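Local coordinates for protein putative oxidoreductase (Thermus thermophilus, PDB 2ISM) that probably works as an oxidoreductase, built as a six-bladed beta-propeller with a calcium ion bound to the chain, at residues R49-I53 / A65-H71; R104-R109 / R121-I127; Q205-P211 / P270-F275. One frame throughout, in Å; residues are numbered along the deposited sequence.

The three interactions follow one another along the chain without interleaving, and they sample two levels of a beta-propeller. Interactions 1 and 2 each join the third and fourth strands of an antiparallel blade, the hairpin 52-57/60-66 in one and 104-112/117-127 in the next. Their centres lie about 14 Å apart, and although the segments do not touch, I53, A65 and L67 pack on L110 of strand 104-112, so the two blades are in contact. Interaction 3 lies about 23 and 22 Å from them, centre to centre, and joins the first strands of two later blades near the centre of the molecule. The outer contacts thus hold within blades, while the inner one holds between them.

Interaction 1 of 3, residues R49-I53 / A65-H71; sequences RPGRI and AELSVYH
A65 pairs with I53 through both backbone bonds of an antiparallel hydrogen-bonded pair: I53 N reaches A65 O at 2.9 Å, almost straight at 177°, and A65 N returns to I53 O at 3.2 Å. Their side chains share the face that packs on L110 of the neighbouring blade. E66, on the other face, forms the non-hydrogen-bonded pair with R52 and lays its CG 4.0 Å from G51 O; the guanidinium of R52 leads away to a salt bridge with E48. L67 N binds G51 O at 2.8 Å, arriving nearly along the C=O axis, while L67 CD1 touches I53 CD1. This is the mouth of the hairpin formed by strands 52-57 and 60-66, the outer half of a propeller blade, and G51, at phi 114°, makes with R52 a G1 beta bulge opposite E48. Beyond the paired strands V69 points its side chain at P50 and G51, with CG2 between backbone N and carbonyl carbon, 3.5 Å from P50 O and 3.8 Å from G51 CA. A water accepts from V69 N and gives a weak bond to P50 O. H71 brings CD2 to 3.5 Å from P50 O, with V69 CG2 at the edge of its ring.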
loop_
_atom_site.group_PDB
_atom_site.type_symbol
_atom_site.label_atom_id
_atom_site.label_comp_id
_atom_site.label_asym_id
_atom_site.label_seq_id
_atom_site.Cartn_x
_atom_site.Cartn_y
_atom_site.Cartn_z
ATOM N N ARG B 49 -12.243 23.313 -11.294
ATOM C CA ARG B 49 -13.122 23.425 -12.453
ATOM C C ARG B 49 -13.431 24.836 -12.961
ATOM O O ARG B 49 -13.624 25.031 -14.165
ATOM C CB ARG B 49 -14.422 22.660 -12.197
ATOM C CG ARG B 49 -15.170 22.301 -13.481
ATOM C CD ARG B 49 -16.333 21.366 -13.206
ATOM N NE ARG B 49 -17.346 21.980 -12.352
ATOM C CZ ARG B 49 -18.466 21.373 -11.971
ATOM N NH1 ARG B 49 -18.720 20.130 -12.366
ATOM N NH2 ARG B 49 -19.343 22.017 -11.213
ATOM N N PRO B 50 -13.502 25.836 -12.059
ATOM C CA PRO B 50 -13.789 27.209 -12.500
ATOM C C PRO B 50 -12.695 27.806 -13.392
ATOM O O PRO B 50 -12.854 28.908 -13.915
ATOM C CB PRO B 50 -13.939 27.970 -11.184
ATOM C CG PRO B 50 -14.517 26.934 -10.277
ATOM C CD PRO B 50 -13.672 25.720 -10.601
ATOM N N GLY B 51 -11.581 27.092 -13.546
ATOM C CA GLY B 51 -10.515 27.586 -14.406
ATOM C C GLY B 51 -9.189 27.976 -13.777
ATOM O O GLY B 51 -8.372 28.629 -14.426
ATOM N N ARG B 52 -8.958 27.589 -12.528
ATOM C CA ARG B 52 -7.699 27.914 -11.860
ATOM C C ARG B 52 -6.898 26.652 -11.588
ATOM O O ARG B 52 -7.461 25.643 -11.170
ATOM C CB ARG B 52 -7.939 28.588 -10.503
ATOM C CG ARG B 52 -8.744 29.878 -10.517
ATOM C CD ARG B 52 -8.906 30.409 -9.085
ATOM N NE ARG B 52 -9.703 29.522 -8.232
ATOM C CZ ARG B 52 -11.033 29.502 -8.202
ATOM N NH1 ARG B 52 -11.729 30.325 -8.975
ATOM N NH2 ARG B 52 -11.670 28.654 -7.401
ATOM N N ILE B 53 -5.593 26.710 -11.837
ATOM C CA ILE B 53 -4.703 25.595 -11.524
ATOM C C ILE B 53 -3.946 26.126 -10.312
ATOM O O ILE B 53 -3.202 27.105 -10.418
ATOM C CB ILE B 53 -3.683 25.305 -12.639
ATOM C CG1 ILE B 53 -4.402 24.795 -13.890
ATOM C CG2 ILE B 53 -2.655 24.284 -12.147
ATOM C CD1 ILE B 53 -3.477 24.477 -15.054
ATOM N N ALA B 65 -1.706 28.988 -12.561
ATOM C CA ALA B 65 -2.182 29.539 -13.819
ATOM C C ALA B 65 -3.685 29.739 -13.786
ATOM O O ALA B 65 -4.406 29.085 -13.030
ATOM C CB ALA B 65 -1.815 28.613 -14.969
ATOM N N GLU B 66 -4.157 30.670 -14.599
ATOM C CA GLU B 66 -5.582 30.911 -14.691
ATOM C C GLU B 66 -5.920 30.750 -16.162
ATOM O O GLU B 66 -5.283 31.362 -17.020
ATOM C CB GLU B 66 -5.930 32.318 -14.210
ATOM C CG GLU B 66 -7.416 32.523 -13.980
ATOM C CD GLU B 66 -7.716 33.773 -13.180
ATOM O OE1 GLU B 66 -7.158 33.915 -12.069
ATOM O OE2 GLU B 66 -8.511 34.610 -13.659
ATOM N N LEU B 67 -6.902 29.905 -16.454
ATOM C CA LEU B 67 -7.307 29.666 -17.832
ATOM C C LEU B 67 -8.775 30.006 -18.033
ATOM O O LEU B 67 -9.607 29.744 -17.166
ATOM C CB LEU B 67 -7.074 28.199 -18.207
ATOM C CG LEU B 67 -5.640 27.667 -18.134
ATOM C CD1 LEU B 67 -5.641 26.158 -18.313
ATOM C CD2 LEU B 67 -4.793 28.330 -19.205
ATOM N N SER B 68 -9.084 30.606 -19.176
ATOM C CA SER B 68 -10.457 30.947 -19.504
ATOM C C SER B 68 -11.154 29.634 -19.830
ATOM O O SER B 68 -10.663 28.849 -20.639
ATOM C CB SER B 68 -10.499 31.871 -20.726
ATOM O OG SER B 68 -11.824 32.010 -21.216
ATOM N N VAL B 69 -12.285 29.379 -19.187
ATOM C CA VAL B 69 -13.016 28.152 -19.452
ATOM C C VAL B 69 -14.507 28.435 -19.426
ATOM O O VAL B 69 -14.944 29.480 -18.935
ATOM C CB VAL B 69 -12.710 27.050 -18.400
ATOM C CG1 VAL B 69 -11.213 26.760 -18.351
ATOM C CG2 VAL B 69 -13.216 27.480 -17.036
ATOM N N TYR B 70 -15.270 27.495 -19.971
ATOM C CA TYR B 70 -16.724 27.576 -20.013
ATOM C C TYR B 70 -17.192 26.746 -18.833
ATOM O O TYR B 70 -17.291 25.522 -18.932
ATOM C CB TYR B 70 -17.241 26.945 -21.306
ATOM C CG TYR B 70 -18.738 27.017 -21.483
ATOM C CD1 TYR B 70 -19.370 28.236 -21.733
ATOM C CD2 TYR B 70 -19.523 25.863 -21.440
ATOM C CE1 TYR B 70 -20.742 28.304 -21.947
ATOM C CE2 TYR B 70 -20.901 25.920 -21.653
ATOM C CZ TYR B 70 -21.501 27.147 -21.909
ATOM O OH TYR B 70 -22.850 27.216 -22.155
ATOM N N HIS B 71 -17.469 27.392 -17.711
ATOM C CA HIS B 71 -17.891 26.632 -16.552
ATOM C C HIS B 71 -19.389 26.611 -16.283
ATOM O O HIS B 71 -19.910 27.355 -15.452
ATOM C CB HIS B 71 -17.104 27.069 -15.304
ATOM C CG HIS B 71 -17.023 28.551 -15.113
ATOM N ND1 HIS B 71 -18.049 29.291 -14.568
ATOM C CD2 HIS B 71 -16.028 29.429 -15.383
ATOM C CE1 HIS B 71 -17.690 30.562 -14.507
ATOM N NE2 HIS B 71 -16.468 30.672 -14.996
HETATM O O HOH W 1 -12.619 31.063 -16.501
#

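Interaction 2 of 3, residues R104-R109 / R121-I127; sequences RNQVVR and RVVLDGI
R109 and R121 form an antiparallel hydrogen-bonded pair, R109 N giving a 2.9 Å bond to R121 O, and both side chains leave the same face of the sheet. R121 NH1 settles over one face of the R109 guanidinium, 2.9 Å from R109 NH2, with the two planes 79° apart. Both atoms are donors, so no bond joins them; the pair is gathered about acidic groups instead. R109 is held by salt bridges to D120 and E177 and by a cation-pi contact with Y91, and R121 NH1 has a weak, long ion pair with E177. V123 CG2 packs on R109 CB at 3.6 Å, beside the aliphatic root of that arginine. The strands belong to the outer hairpin of a propeller blade, and its pairing is interrupted by a classic beta bulge: V123 N and L124 N both donate to V107 O, at 2.7 and 3.2 Å, as the second strand turns a corner. Past that corner lies I127, whose O accepts from N105 N at 2.7 Å and whose CB meets N105 CB. Its CG1 stands anti to the carbonyl carbon (chi1 -62°), and CD1 extends toward V107 CG2. On the flank, R104 grips D125 side-on, NE to OD1 and NH2 to OD2, each at 2.9 Å, with guanidinium and carboxylate nearly coplanar. D125 OD1 also accepts a hydrogen bond from G126 N, which lies above the carboxylate plane and would further fix that group's rotation.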
loop_
_atom_site.group_PDB
_atom_site.type_symbol
_atom_site.label_atom_id
_atom_site.label_comp_id
_atom_site.label_asym_id
_atom_site.label_seq_id
_atom_site.Cartn_x
_atom_site.Cartn_y
_atom_site.Cartn_z
ATOM N N ARG B 104 -16.221 24.328 -27.377
ATOM C CA ARG B 104 -15.729 22.971 -27.572
ATOM C C ARG B 104 -14.735 22.601 -26.478
ATOM O O ARG B 104 -14.270 23.463 -25.734
ATOM C CB ARG B 104 -15.070 22.822 -28.956
ATOM C CG ARG B 104 -13.641 23.344 -29.088
ATOM C CD ARG B 104 -13.546 24.869 -29.138
ATOM N NE ARG B 104 -12.208 25.302 -29.553
ATOM C CZ ARG B 104 -11.857 26.565 -29.787
ATOM N NH1 ARG B 104 -12.740 27.546 -29.647
ATOM N NH2 ARG B 104 -10.621 26.849 -30.173
ATOM N N ASN B 105 -14.442 21.311 -26.361
ATOM C CA ASN B 105 -13.469 20.849 -25.380
ATOM C C ASN B 105 -12.135 20.694 -26.112
ATOM O O ASN B 105 -12.096 20.500 -27.330
ATOM C CB ASN B 105 -13.901 19.513 -24.754
ATOM C CG ASN B 105 -14.974 19.687 -23.680
ATOM O OD1 ASN B 105 -16.107 19.215 -23.818
ATOM N ND2 ASN B 105 -14.616 20.369 -22.608
ATOM N N GLN B 106 -11.042 20.802 -25.373
ATOM C CA GLN B 106 -9.723 20.685 -25.968
ATOM C C GLN B 106 -8.702 20.330 -24.911
ATOM O O GLN B 106 -8.944 20.484 -23.717
ATOM C CB GLN B 106 -9.308 22.014 -26.610
ATOM C CG GLN B 106 -9.453 23.205 -25.678
ATOM C CD GLN B 106 -8.873 24.492 -26.244
ATOM O OE1 GLN B 106 -9.030 24.801 -27.428
ATOM N NE2 GLN B 106 -8.216 25.258 -25.389
ATOM N N VAL B 107 -7.561 19.843 -25.373
ATOM C CA VAL B 107 -6.459 19.523 -24.493
ATOM C C VAL B 107 -5.424 20.571 -24.842
ATOM O O VAL B 107 -5.072 20.735 -26.009
ATOM C CB VAL B 107 -5.857 18.136 -24.775
ATOM C CG1 VAL B 107 -4.594 17.955 -23.941
ATOM C CG2 VAL B 107 -6.868 17.043 -24.432
ATOM N N VAL B 108 -4.964 21.302 -23.839
ATOM C CA VAL B 108 -3.962 22.326 -24.061
ATOM C C VAL B 108 -2.714 21.948 -23.283
ATOM O O VAL B 108 -2.722 21.012 -22.486
ATOM C CB VAL B 108 -4.452 23.722 -23.602
ATOM C CG1 VAL B 108 -5.635 24.157 -24.451
ATOM C CG2 VAL B 108 -4.837 23.690 -22.125
ATOM N N ARG B 109 -1.644 22.684 -23.533
ATOM C CA ARG B 109 -0.378 22.449 -22.874
ATOM C C ARG B 109 0.147 23.799 -22.386
ATOM O O ARG B 109 0.082 24.784 -23.117
ATOM C CB ARG B 109 0.593 21.830 -23.884
ATOM C CG ARG B 109 1.905 21.384 -23.314
ATOM C CD ARG B 109 2.682 20.551 -24.325
ATOM N NE ARG B 109 3.428 21.340 -25.301
ATOM C CZ ARG B 109 4.300 20.812 -26.157
ATOM N NH1 ARG B 109 4.519 19.503 -26.146
ATOM N NH2 ARG B 109 4.963 21.584 -27.009
ATOM N N ARG B 121 0.271 25.949 -26.121
ATOM C CA ARG B 121 -0.512 25.718 -27.328
ATOM C C ARG B 121 -1.588 24.653 -27.132
ATOM O O ARG B 121 -1.576 23.911 -26.148
ATOM C CB ARG B 121 0.399 25.300 -28.485
ATOM C CG ARG B 121 0.841 23.845 -28.455
ATOM C CD ARG B 121 1.436 23.453 -29.796
ATOM N NE ARG B 121 1.166 22.059 -30.136
ATOM C CZ ARG B 121 1.939 21.038 -29.790
ATOM N NH1 ARG B 121 3.046 21.249 -29.092
ATOM N NH2 ARG B 121 1.606 19.807 -30.143
ATOM N N VAL B 122 -2.521 24.589 -28.077
ATOM C CA VAL B 122 -3.582 23.597 -28.033
ATOM C C VAL B 122 -2.985 22.312 -28.599
ATOM O O VAL B 122 -2.318 22.333 -29.635
ATOM C CB VAL B 122 -4.791 24.031 -28.889
ATOM C CG1 VAL B 122 -5.874 22.966 -28.843
ATOM C CG2 VAL B 122 -5.334 25.356 -28.376
ATOM N N VAL B 123 -3.206 21.206 -27.898
ATOM C CA VAL B 123 -2.687 19.900 -28.298
ATOM C C VAL B 123 -3.687 19.147 -29.173
ATOM O O VAL B 123 -3.305 18.482 -30.138
ATOM C CB VAL B 123 -2.345 19.064 -27.048
ATOM C CG1 VAL B 123 -1.873 17.680 -27.442
ATOM C CG2 VAL B 123 -1.270 19.779 -26.241
ATOM N N LEU B 124 -4.965 19.248 -28.821
ATOM C CA LEU B 124 -6.046 18.623 -29.577
ATOM C C LEU B 124 -7.267 19.509 -29.370
ATOM O O LEU B 124 -7.678 19.754 -28.236
ATOM C CB LEU B 124 -6.352 17.204 -29.077
ATOM C CG LEU B 124 -7.587 16.573 -29.741
ATOM C CD1 LEU B 124 -7.397 16.553 -31.255
ATOM C CD2 LEU B 124 -7.816 15.158 -29.220
ATOM N N ASP B 125 -7.838 19.989 -30.469
ATOM C CA ASP B 125 -8.996 20.872 -30.407
ATOM C C ASP B 125 -10.217 20.231 -31.067
ATOM O O ASP B 125 -10.088 19.295 -31.858
ATOM C CB ASP B 125 -8.655 22.193 -31.122
ATOM C CG ASP B 125 -9.462 23.369 -30.604
ATOM O OD1 ASP B 125 -10.324 23.158 -29.726
ATOM O OD2 ASP B 125 -9.231 24.507 -31.076
ATOM N N GLY B 126 -11.407 20.725 -30.731
ATOM C CA GLY B 126 -12.609 20.206 -31.363
ATOM C C GLY B 126 -13.353 19.057 -30.715
ATOM O O GLY B 126 -14.212 18.449 -31.349
ATOM N N ILE B 127 -13.028 18.732 -29.470
ATOM C CA ILE B 127 -13.746 17.658 -28.797
ATOM C C ILE B 127 -15.139 18.225 -28.527
ATOM O O ILE B 127 -15.279 19.386 -28.135
ATOM C CB ILE B 127 -13.073 17.277 -27.465
ATOM C CG1 ILE B 127 -11.654 16.769 -27.732
ATOM C CG2 ILE B 127 -13.902 16.211 -26.755
ATOM C CD1 ILE B 127 -10.836 16.546 -26.473
#

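Interaction 3 of 3, residues Q205-P211 / P270-F275; sequences QGLAWHP and PGNLAF
The F275 ring carries H210 CA over one face, in a CH-pi contact 3.8 Å from the ring centroid, and has the backbone oxygen A208 O at its edge, near the ring plane. W209 O comes in obliquely, 3.2 Å from F275 CD2, and P211 CD approaches F275 CG at 3.7 Å, so the four residues A208 to P211 all touch the phenyl group. The imidazole of H210 stands obliquely to it, planes 58° apart and centroids 4.8 Å apart, with H210 CD2 nearest F275 CE1. Both rings have further aromatic company: H210 stacks on W302, and F275 meets F217 edge-to-face. The ND1 atom of H210 is bound by K212 N.

Toward the other end, a side-chain amide takes over from the rings. N272 OD1 accepts L207 N at 2.9 Å, slightly tilted from the carbonyl plane, and also L273 N at 2.8 Å, so one carbonyl oxygen serves both segments, the second bond being weak. Its amide plane is held from the other end as well, since ND2 donates to E319 and to a water that in turn gives a 2.9 Å bond to L207 O. Between amide and phenyl ring, L273 CD1 presses on A208 CB at 3.4 Å, a tight contact. L273 CG lies between backbone N and carbonyl carbon, and the second torsion (chi2 31°) is off a staggered value, in keeping with a strained fit of CD1 against A208 CB.

No beta bridge joins the two segments, although their directions differ by only 14°. They are the innermost parts of successive blades, 208-209 opening one four-stranded sheet and 270-276 the next, packed side by side near the centre of the six-bladed beta-propeller.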
loop_
_atom_site.group_PDB
_atom_site.type_symbol
_atom_site.label_atom_id
_atom_site.label_comp_id
_atom_site.label_asym_id
_atom_site.label_seq_id
_atom_site.Cartn_x
_atom_site.Cartn_y
_atom_site.Cartn_z
ATOM N N GLN B 205 -14.731 9.283 -16.933
ATOM C CA GLN B 205 -13.898 10.277 -16.262
ATOM C C GLN B 205 -12.672 9.670 -15.589
ATOM O O GLN B 205 -11.801 10.387 -15.101
ATOM C CB GLN B 205 -14.756 11.205 -15.403
ATOM C CG GLN B 205 -15.803 11.998 -16.181
ATOM C CD GLN B 205 -16.616 12.914 -15.282
ATOM O OE1 GLN B 205 -16.733 12.673 -14.081
ATOM N NE2 GLN B 205 -17.193 13.963 -15.863
ATOM N N GLY B 206 -12.608 8.344 -15.570
ATOM C CA GLY B 206 -11.477 7.676 -14.954
ATOM C C GLY B 206 -10.505 6.909 -15.827
ATOM O O GLY B 206 -10.896 6.324 -16.834
ATOM N N LEU B 207 -9.232 6.926 -15.439
ATOM C CA LEU B 207 -8.172 6.229 -16.162
ATOM C C LEU B 207 -7.173 5.691 -15.152
ATOM O O LEU B 207 -6.628 6.449 -14.352
ATOM C CB LEU B 207 -7.435 7.184 -17.107
ATOM C CG LEU B 207 -8.148 7.736 -18.344
ATOM C CD1 LEU B 207 -7.283 8.809 -19.001
ATOM C CD2 LEU B 207 -8.429 6.604 -19.317
ATOM N N ALA B 208 -6.924 4.387 -15.190
ATOM C CA ALA B 208 -5.972 3.777 -14.270
ATOM C C ALA B 208 -5.356 2.533 -14.901
ATOM O O ALA B 208 -6.043 1.762 -15.568
ATOM C CB ALA B 208 -6.667 3.422 -12.967
ATOM N N TRP B 209 -4.058 2.344 -14.696
ATOM C CA TRP B 209 -3.362 1.184 -15.251
ATOM C C TRP B 209 -2.955 0.190 -14.167
ATOM O O TRP B 209 -2.415 0.571 -13.130
ATOM C CB TRP B 209 -2.123 1.642 -16.028
ATOM C CG TRP B 209 -2.440 2.269 -17.359
ATOM C CD1 TRP B 209 -2.581 1.627 -18.557
ATOM C CD2 TRP B 209 -2.682 3.660 -17.617
ATOM N NE1 TRP B 209 -2.895 2.532 -19.547
ATOM C CE2 TRP B 209 -2.965 3.783 -18.997
ATOM C CE3 TRP B 209 -2.689 4.809 -16.816
ATOM C CZ2 TRP B 209 -3.250 5.016 -19.594
ATOM C CZ3 TRP B 209 -2.973 6.037 -17.412
ATOM C CH2 TRP B 209 -3.249 6.128 -18.789
ATOM N N HIS B 210 -3.232 -1.087 -14.408
ATOM C CA HIS B 210 -2.883 -2.136 -13.455
ATOM C C HIS B 210 -1.354 -2.195 -13.401
ATOM O O HIS B 210 -0.692 -2.386 -14.423
ATOM C CB HIS B 210 -3.465 -3.475 -13.921
ATOM C CG HIS B 210 -3.419 -4.550 -12.881
ATOM N ND1 HIS B 210 -2.243 -5.134 -12.464
ATOM C CD2 HIS B 210 -4.408 -5.140 -12.167
ATOM C CE1 HIS B 210 -2.509 -6.039 -11.537
ATOM N NE2 HIS B 210 -3.814 -6.061 -11.339
ATOM N N PRO B 211 -0.775 -2.039 -12.201
ATOM C CA PRO B 211 0.682 -2.062 -12.022
ATOM C C PRO B 211 1.421 -3.306 -12.519
ATOM O O PRO B 211 2.574 -3.217 -12.944
ATOM C CB PRO B 211 0.844 -1.846 -10.517
ATOM C CG PRO B 211 -0.380 -2.504 -9.956
ATOM C CD PRO B 211 -1.461 -2.016 -10.896
ATOM N N PRO B 270 -19.250 7.358 -10.685
ATOM C CA PRO B 270 -17.830 7.409 -10.337
ATOM C C PRO B 270 -17.015 8.606 -10.789
ATOM O O PRO B 270 -17.300 9.241 -11.803
ATOM C CB PRO B 270 -17.300 6.131 -10.970
ATOM C CG PRO B 270 -18.031 6.137 -12.280
ATOM C CD PRO B 270 -19.461 6.548 -11.893
ATOM N N GLY B 271 -15.989 8.896 -10.000
ATOM C CA GLY B 271 -15.059 9.943 -10.339
ATOM C C GLY B 271 -13.922 9.140 -10.953
ATOM O O GLY B 271 -14.162 8.227 -11.753
ATOM N N ASN B 272 -12.689 9.431 -10.567
ATOM C CA ASN B 272 -11.562 8.694 -11.116
ATOM C C ASN B 272 -11.387 7.394 -10.332
ATOM O O ASN B 272 -12.123 7.125 -9.385
ATOM C CB ASN B 272 -10.288 9.539 -11.020
ATOM C CG ASN B 272 -9.221 9.108 -12.016
ATOM O OD1 ASN B 272 -9.434 8.199 -12.813
ATOM N ND2 ASN B 272 -8.066 9.765 -11.972
ATOM N N LEU B 273 -10.436 6.570 -10.752
ATOM C CA LEU B 273 -10.151 5.323 -10.047
ATOM C C LEU B 273 -8.643 5.134 -10.046
ATOM O O LEU B 273 -7.943 5.736 -10.859
ATOM C CB LEU B 273 -10.842 4.120 -10.709
ATOM C CG LEU B 273 -10.998 3.946 -12.225
ATOM C CD1 LEU B 273 -9.856 4.569 -12.996
ATOM C CD2 LEU B 273 -11.116 2.455 -12.517
ATOM N N ALA B 274 -8.138 4.317 -9.130
ATOM C CA ALA B 274 -6.700 4.095 -9.057
ATOM C C ALA B 274 -6.355 2.787 -8.372
ATOM O O ALA B 274 -7.091 2.317 -7.504
ATOM C CB ALA B 274 -6.036 5.251 -8.314
ATOM N N PHE B 275 -5.230 2.201 -8.772
ATOM C CA PHE B 275 -4.764 0.962 -8.166
ATOM C C PHE B 275 -3.928 1.350 -6.955
ATOM O O PHE B 275 -3.023 2.181 -7.043
ATOM C CB PHE B 275 -3.952 0.152 -9.179
ATOM C CG PHE B 275 -4.808 -0.595 -10.165
ATOM C CD1 PHE B 275 -5.385 -1.815 -9.820
ATOM C CD2 PHE B 275 -5.075 -0.061 -11.420
ATOM C CE1 PHE B 275 -6.217 -2.491 -10.712
ATOM C CE2 PHE B 275 -5.907 -0.729 -12.321
ATOM C CZ PHE B 275 -6.478 -1.944 -11.966
HETATM O O HOH W 2 -15.896 8.185 -14.339
HETATM O O HOH W 3 -6.219 9.227 -13.864
#